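PDB 5IKY: oxalate biosynthetic component 1, which produces oxalate as a bifunctional enzyme of quorum sensing-dependent oxalogenesis, combining the activity of a serine hydrolase with that of a lyase. Local coordinates for residues Leu109-Leu120 with Asp146-Ile156. Numbering follows the deposited sequence.
Sequences LAQPPLITRNTL and DGSLTWAHDRI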
ATOM      1  N   LEU A 109      34.547  10.558  12.088  1.00 71.65           N
ATOM      2  CA  LEU A 109      33.498  10.598  11.079  1.00 61.23           C
ATOM      3  C   LEU A 109      32.617  11.829  11.230  1.00 61.68           C
ATOM      4  O   LEU A 109      31.401  11.754  11.044  1.00 86.53           O
ATOM      5  CB  LEU A 109      32.646   9.333  11.154  1.00 59.59           C
ATOM      6  CG  LEU A 109      33.423   8.033  10.942  1.00 64.41           C
ATOM      7  CD1 LEU A 109      32.515   6.843  11.105  1.00 61.10           C
ATOM      8  CD2 LEU A 109      34.067   8.029   9.567  1.00 73.89           C
ATOM      9  N   ALA A 110      33.235  12.955  11.573  1.00 76.88           N
ATOM     10  CA  ALA A 110      32.521  14.221  11.719  1.00 81.95           C
ATOM     11  C   ALA A 110      31.874  14.604  10.415  1.00 93.02           C
ATOM     12  O   ALA A 110      30.837  15.247  10.373  1.00107.23           O
ATOM     13  CB  ALA A 110      33.466  15.318  12.165  1.00 65.77           C
ATOM     14  N   GLN A 111      32.519  14.170   9.344  1.00 91.04           N
ATOM     15  CA  GLN A 111      32.108  14.500   7.998  1.00101.78           C
ATOM     16  C   GLN A 111      32.175  13.178   7.216  1.00 82.85           C
ATOM     17  O   GLN A 111      33.211  12.503   7.225  1.00 83.05           O
ATOM     18  CB  GLN A 111      32.991  15.672   7.542  1.00111.73           C
ATOM     19  CG  GLN A 111      32.353  16.968   6.909  1.00134.53           C
ATOM     20  CD  GLN A 111      30.948  17.464   7.483  1.00143.57           C
ATOM     21  OE1 GLN A 111      30.385  18.481   7.002  1.00146.38           O
ATOM     22  NE2 GLN A 111      30.302  16.610   8.273  1.00141.65           N
ATOM     23  N   PRO A 112      31.010  12.748   6.660  1.00 67.17           N
ATOM     24  CA  PRO A 112      30.887  11.397   6.082  1.00 72.66           C
ATOM     25  C   PRO A 112      31.956  11.083   5.050  1.00 62.67           C
ATOM     26  O   PRO A 112      32.210  11.931   4.204  1.00 75.19           O
ATOM     27  CB  PRO A 112      29.508  11.415   5.425  1.00 65.55           C
ATOM     28  CG  PRO A 112      28.736  12.411   6.174  1.00 62.16           C
ATOM     29  CD  PRO A 112      29.721  13.477   6.622  1.00 63.81           C
ATOM     30  N   PRO A 113      32.576   9.890   5.134  1.00 66.84           N
ATOM     31  CA  PRO A 113      33.502   9.407   4.104  1.00 63.42           C
ATOM     32  C   PRO A 113      32.848   9.414   2.729  1.00 63.50           C
ATOM     33  O   PRO A 113      31.745   8.891   2.577  1.00 75.34           O
ATOM     34  CB  PRO A 113      33.819   7.978   4.552  1.00 66.86           C
ATOM     35  CG  PRO A 113      33.652   8.012   6.023  1.00 71.98           C
ATOM     36  CD  PRO A 113      32.520   8.974   6.291  1.00 68.08           C
ATOM     37  N   LEU A 114      33.514  10.007   1.745  1.00 70.22           N
ATOM     38  CA  LEU A 114      32.937  10.136   0.415  1.00 66.66           C
ATOM     39  C   LEU A 114      33.957   9.831  -0.669  1.00 60.82           C
ATOM     40  O   LEU A 114      34.988  10.495  -0.772  1.00 73.67           O
ATOM     41  CB  LEU A 114      32.372  11.542   0.208  1.00 68.45           C
ATOM     42  CG  LEU A 114      31.811  11.848  -1.182  1.00 66.53           C
ATOM     43  CD1 LEU A 114      30.482  11.144  -1.388  1.00 59.41           C
ATOM     44  CD2 LEU A 114      31.667  13.348  -1.385  1.00 74.49           C
ATOM     45  N   ILE A 115      33.665   8.810  -1.465  1.00 59.94           N
ATOM     46  CA  ILE A 115      34.443   8.517  -2.658  1.00 65.44           C
ATOM     47  C   ILE A 115      33.658   9.007  -3.868  1.00 70.82           C
ATOM     48  O   ILE A 115      32.675   8.386  -4.280  1.00 65.78           O
ATOM     49  CB  ILE A 115      34.751   7.015  -2.784  1.00 74.68           C
ATOM     50  CG1 ILE A 115      35.525   6.536  -1.555  1.00 59.82           C
ATOM     51  CG2 ILE A 115      35.530   6.733  -4.060  1.00 67.04           C
ATOM     52  CD1 ILE A 115      35.878   5.072  -1.589  1.00 68.31           C
ATOM     53  N   THR A 116      34.090  10.136  -4.421  1.00 70.79           N
ATOM     54  CA  THR A 116      33.346  10.809  -5.479  1.00 77.91           C
ATOM     55  C   THR A 116      33.282   9.995  -6.765  1.00 79.87           C
ATOM     56  O   THR A 116      34.147   9.162  -7.034  1.00 82.22           O
ATOM     57  CB  THR A 116      33.955  12.184  -5.804  1.00 72.69           C
ATOM     58  OG1 THR A 116      35.341  12.027  -6.131  1.00 86.05           O
ATOM     59  CG2 THR A 116      33.821  13.118  -4.613  1.00 69.10           C
ATOM     60  N   ARG A 117      32.242  10.253  -7.551  1.00 77.25           N
ATOM     61  CA  ARG A 117      32.057   9.606  -8.844  1.00 78.39           C
ATOM     62  C   ARG A 117      33.236   9.889  -9.771  1.00 77.96           C
ATOM     63  O   ARG A 117      33.676   9.013 -10.517  1.00 78.14           O
ATOM     64  CB  ARG A 117      30.744  10.073  -9.478  1.00 77.95           C
ATOM     65  CG  ARG A 117      30.572   9.707 -10.940  1.00 80.75           C
ATOM     66  CD  ARG A 117      29.109   9.457 -11.265  1.00 99.23           C
ATOM     67  NE  ARG A 117      28.886   9.261 -12.694  1.00122.26           N
ATOM     68  CZ  ARG A 117      29.179   8.144 -13.351  1.00131.83           C
ATOM     69  NH1 ARG A 117      28.939   8.052 -14.652  1.00131.71           N
ATOM     70  NH2 ARG A 117      29.723   7.120 -12.710  1.00134.58           N
ATOM     71  N   ASN A 118      33.750  11.113  -9.711  1.00 78.40           N
ATOM     72  CA  ASN A 118      34.905  11.498 -10.513  1.00 85.04           C
ATOM     73  C   ASN A 118      36.149  10.687 -10.156  1.00 88.17           C
ATOM     74  O   ASN A 118      36.941  10.337 -11.032  1.00100.90           O
ATOM     75  CB  ASN A 118      35.191  12.991 -10.352  1.00103.49           C
ATOM     76  CG  ASN A 118      34.237  13.855 -11.152  1.00118.98           C
ATOM     77  OD1 ASN A 118      33.876  13.518 -12.280  1.00132.22           O
ATOM     78  ND2 ASN A 118      33.824  14.977 -10.573  1.00120.09           N
ATOM     79  N   THR A 119      36.317  10.392  -8.871  1.00 77.72           N
ATOM     80  CA  THR A 119      37.452   9.597  -8.411  1.00 78.33           C
ATOM     81  C   THR A 119      37.400   8.181  -8.976  1.00 86.29           C
ATOM     82  O   THR A 119      38.407   7.652  -9.447  1.00 92.41           O
ATOM     83  CB  THR A 119      37.505   9.527  -6.872  1.00 73.02           C
ATOM     84  OG1 THR A 119      37.668  10.846  -6.335  1.00 68.84           O
ATOM     85  CG2 THR A 119      38.664   8.651  -6.415  1.00 65.61           C
ATOM     86  N   LEU A 120      36.218   7.576  -8.933  1.00 80.86           N
ATOM     87  CA  LEU A 120      36.032   6.220  -9.437  1.00 93.60           C
ATOM     88  C   LEU A 120      36.199   6.152 -10.953  1.00 91.43           C
ATOM     89  O   LEU A 120      36.798   5.211 -11.476  1.00 86.60           O
ATOM     90  CB  LEU A 120      34.654   5.688  -9.041  1.00 83.43           C
ATOM     91  CG  LEU A 120      34.447   5.402  -7.553  1.00 82.28           C
ATOM     92  CD1 LEU A 120      32.981   5.104  -7.262  1.00 86.04           C
ATOM     93  CD2 LEU A 120      35.335   4.248  -7.110  1.00 69.62           C
ATOM     94  N   ASP A 146      24.318  11.590  -7.039  1.00 82.24           N
ATOM     95  CA  ASP A 146      25.443  11.969  -7.882  1.00 81.19           C
ATOM     96  C   ASP A 146      26.107  10.747  -8.514  1.00 81.45           C
ATOM     97  O   ASP A 146      26.603  10.808  -9.638  1.00 83.72           O
ATOM     98  CB  ASP A 146      26.461  12.764  -7.058  1.00 79.89           C
ATOM     99  CG  ASP A 146      27.743  13.039  -7.816  1.00124.62           C
ATOM    100  OD1 ASP A 146      28.658  12.190  -7.763  1.00141.34           O
ATOM    101  OD2 ASP A 146      27.840  14.107  -8.454  1.00145.85           O
ATOM    102  N   GLY A 147      26.111   9.637  -7.783  1.00 85.23           N
ATOM    103  CA  GLY A 147      26.749   8.421  -8.250  1.00 69.99           C
ATOM    104  C   GLY A 147      28.009   8.105  -7.467  1.00 75.92           C
ATOM    105  O   GLY A 147      28.811   7.267  -7.874  1.00 73.77           O
ATOM    106  N   SER A 148      28.183   8.786  -6.338  1.00 78.00           N
ATOM    107  CA  SER A 148      29.340   8.571  -5.478  1.00 58.94           C
ATOM    108  C   SER A 148      29.034   7.548  -4.391  1.00 68.33           C
ATOM    109  O   SER A 148      27.883   7.158  -4.200  1.00 70.46           O
ATOM    110  CB  SER A 148      29.785   9.888  -4.842  1.00 64.15           C
ATOM    111  OG  SER A 148      30.038  10.871  -5.829  1.00 85.28           O
ATOM    112  N   LEU A 149      30.071   7.116  -3.680  1.00 70.19           N
ATOM    113  CA  LEU A 149      29.904   6.189  -2.566  1.00 61.88           C
ATOM    114  C   LEU A 149      30.134   6.913  -1.242  1.00 63.03           C
ATOM    115  O   LEU A 149      31.082   7.688  -1.107  1.00 71.95           O
ATOM    116  CB  LEU A 149      30.862   5.005  -2.703  1.00 55.33           C
ATOM    117  CG  LEU A 149      30.696   4.153  -3.963  1.00 62.02           C
ATOM    118  CD1 LEU A 149      31.821   3.137  -4.079  1.00 60.35           C
ATOM    119  CD2 LEU A 149      29.340   3.460  -3.968  1.00 55.75           C
ATOM    120  N   THR A 150      29.263   6.664  -0.268  1.00 62.53           N
ATOM    121  CA  THR A 150      29.353   7.346   1.017  1.00 63.34           C
ATOM    122  C   THR A 150      29.013   6.429   2.190  1.00 62.82           C
ATOM    123  O   THR A 150      28.386   5.383   2.018  1.00 63.31           O
ATOM    124  CB  THR A 150      28.423   8.575   1.064  1.00 55.54           C
ATOM    125  OG1 THR A 150      28.530   9.212   2.343  1.00 85.61           O
ATOM    126  CG2 THR A 150      26.980   8.160   0.832  1.00 56.12           C
ATOM    127  N   TRP A 151      29.433   6.841   3.381  1.00 77.06           N
ATOM    128  CA  TRP A 151      29.195   6.089   4.607  1.00 62.18           C
ATOM    129  C   TRP A 151      28.514   6.987   5.637  1.00 66.42           C
ATOM    130  O   TRP A 151      29.005   8.074   5.940  1.00 69.20           O
ATOM    131  CB  TRP A 151      30.514   5.538   5.152  1.00 62.38           C
ATOM    132  CG  TRP A 151      30.377   4.771   6.422  1.00 60.41           C
ATOM    133  CD1 TRP A 151      30.511   5.255   7.691  1.00 54.54           C
ATOM    134  CD2 TRP A 151      30.086   3.376   6.554  1.00 52.95           C
ATOM    135  NE1 TRP A 151      30.317   4.248   8.604  1.00 63.54           N
ATOM    136  CE2 TRP A 151      30.055   3.084   7.930  1.00 52.86           C
ATOM    137  CE3 TRP A 151      29.846   2.346   5.639  1.00 52.23           C
ATOM    138  CZ2 TRP A 151      29.795   1.804   8.416  1.00 51.99           C
ATOM    139  CZ3 TRP A 151      29.584   1.078   6.122  1.00 51.25           C
ATOM    140  CH2 TRP A 151      29.561   0.819   7.497  1.00 60.52           C
ATOM    141  N   ALA A 152      27.387   6.528   6.178  1.00 57.50           N
ATOM    142  CA  ALA A 152      26.520   7.393   6.979  1.00 59.22           C
ATOM    143  C   ALA A 152      26.637   7.195   8.492  1.00 57.79           C
ATOM    144  O   ALA A 152      26.233   8.065   9.265  1.00 73.08           O
ATOM    145  CB  ALA A 152      25.072   7.194   6.551  1.00 52.40           C
ATOM    146  N   HIS A 153      27.185   6.061   8.914  1.00 57.52           N
ATOM    147  CA  HIS A 153      27.181   5.693  10.329  1.00 53.08           C
ATOM    148  C   HIS A 153      28.319   6.345  11.119  1.00 64.74           C
ATOM    149  O   HIS A 153      29.271   6.862  10.534  1.00 61.97           O
ATOM    150  CB  HIS A 153      27.240   4.173  10.462  1.00 52.12           C
ATOM    151  CG  HIS A 153      26.226   3.461   9.622  1.00 68.54           C
ATOM    152  ND1 HIS A 153      26.525   2.929   8.386  1.00 78.59           N
ATOM    153  CD2 HIS A 153      24.911   3.213   9.829  1.00 61.94           C
ATOM    154  CE1 HIS A 153      25.443   2.369   7.875  1.00 65.69           C
ATOM    155  NE2 HIS A 153      24.448   2.528   8.730  1.00 68.15           N
ATOM    156  N   ASP A 154      28.213   6.322  12.447  1.00 62.80           N
ATOM    157  CA  ASP A 154      29.181   7.011  13.304  1.00 76.07           C
ATOM    158  C   ASP A 154      30.382   6.132  13.643  1.00 56.23           C
ATOM    159  O   ASP A 154      31.308   6.564  14.330  1.00 73.50           O
ATOM    160  CB  ASP A 154      28.515   7.506  14.593  1.00 56.34           C
ATOM    161  CG  ASP A 154      27.748   6.417  15.322  1.00 80.16           C
ATOM    162  OD1 ASP A 154      27.876   5.231  14.953  1.00 87.74           O
ATOM    163  OD2 ASP A 154      27.027   6.752  16.285  1.00 78.58           O
ATOM    164  N   ARG A 155      30.344   4.892  13.173  1.00 73.27           N
ATOM    165  CA  ARG A 155      31.493   3.999  13.227  1.00 64.64           C
ATOM    166  C   ARG A 155      31.823   3.578  11.805  1.00 63.69           C
ATOM    167  O   ARG A 155      30.980   3.684  10.915  1.00 75.13           O
ATOM    168  CB  ARG A 155      31.206   2.762  14.079  1.00 79.94           C
ATOM    169  CG  ARG A 155      31.020   3.010  15.563  1.00 78.70           C
ATOM    170  CD  ARG A 155      30.611   1.712  16.247  1.00 85.97           C
ATOM    171  NE  ARG A 155      30.498   1.847  17.695  1.00 96.86           N
ATOM    172  CZ  ARG A 155      30.988   0.968  18.563  1.00 95.58           C
ATOM    173  NH1 ARG A 155      30.837   1.164  19.867  1.00 82.93           N
ATOM    174  NH2 ARG A 155      31.626  -0.108  18.126  1.00102.66           N
ATOM    175  N   ILE A 156      33.041   3.101  11.588  1.00 55.59           N
ATOM    176  CA  ILE A 156      33.392   2.541  10.293  1.00 55.27           C
ATOM    177  C   ILE A 156      34.515   1.522  10.438  1.00 55.59           C
ATOM    178  O   ILE A 156      35.373   1.639  11.310  1.00 64.80           O
ATOM    179  CB  ILE A 156      33.795   3.642   9.277  1.00 57.57           C
ATOM    180  CG1 ILE A 156      33.790   3.081   7.850  1.00 55.58           C
ATOM    181  CG2 ILE A 156      35.141   4.257   9.635  1.00 57.58           C
ATOM    182  CD1 ILE A 156      33.913   4.131   6.775  1.00 61.95           C
TER
HETATM  183  O   HOH W   1      31.800  13.489  -8.441  1.00 82.53           O
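Ile115 and Leu149 form the antiparallel hydrogen-bonded pair that joins the two segments: Ile115 N gives its proton to Leu149 O (2.8 Å), and Leu149 N returns one to Ile115 O (3.0 Å), the straighter bond at 169°. Next along, Leu114 and Thr150 are a non-hydrogen-bonded pair. Pro113 O then serves two donors: Trp151 N at 3.2 Å, and Thr150 OG1, tilted 31° from the carbonyl plane. That hydroxyl lies anti to the backbone N of Thr150 (chi1 180°), which swings it over to the proline carbonyl. Strand 149-150 is the middle one of a small three-stranded antiparallel sheet in the N-terminal domain, with 114-115 on one side and 142-143 on the other. On the sheet face carrying Ile115 and Leu149, helix 126-138, part of the connection between the segments, packs against both side chains; Leu120 adds its CD1, 3.9 Å from Leu149 CD1. Where the chain leaves the sheet for helix 117-121, Ser148 OG accepts from Arg117 N (2.9 Å) and donates to Asp146 OD1 (2.7 Å) from the anti side, well out of the carboxylate plane. Arg117 sets CB against Asp146 OD1 and CD against the backbone O of Asp146, while its guanidinium reaches Glu121 in a salt bridge. At the other end Leu109 pushes CD1 against the 153-155 backbone, 3.3 Å from His153 O, and crosses Ile156 at about a right angle. Ile156 CG1 lies over one face of the Trp151 ring and His153 ND1 over the opposite one, both toward the rim.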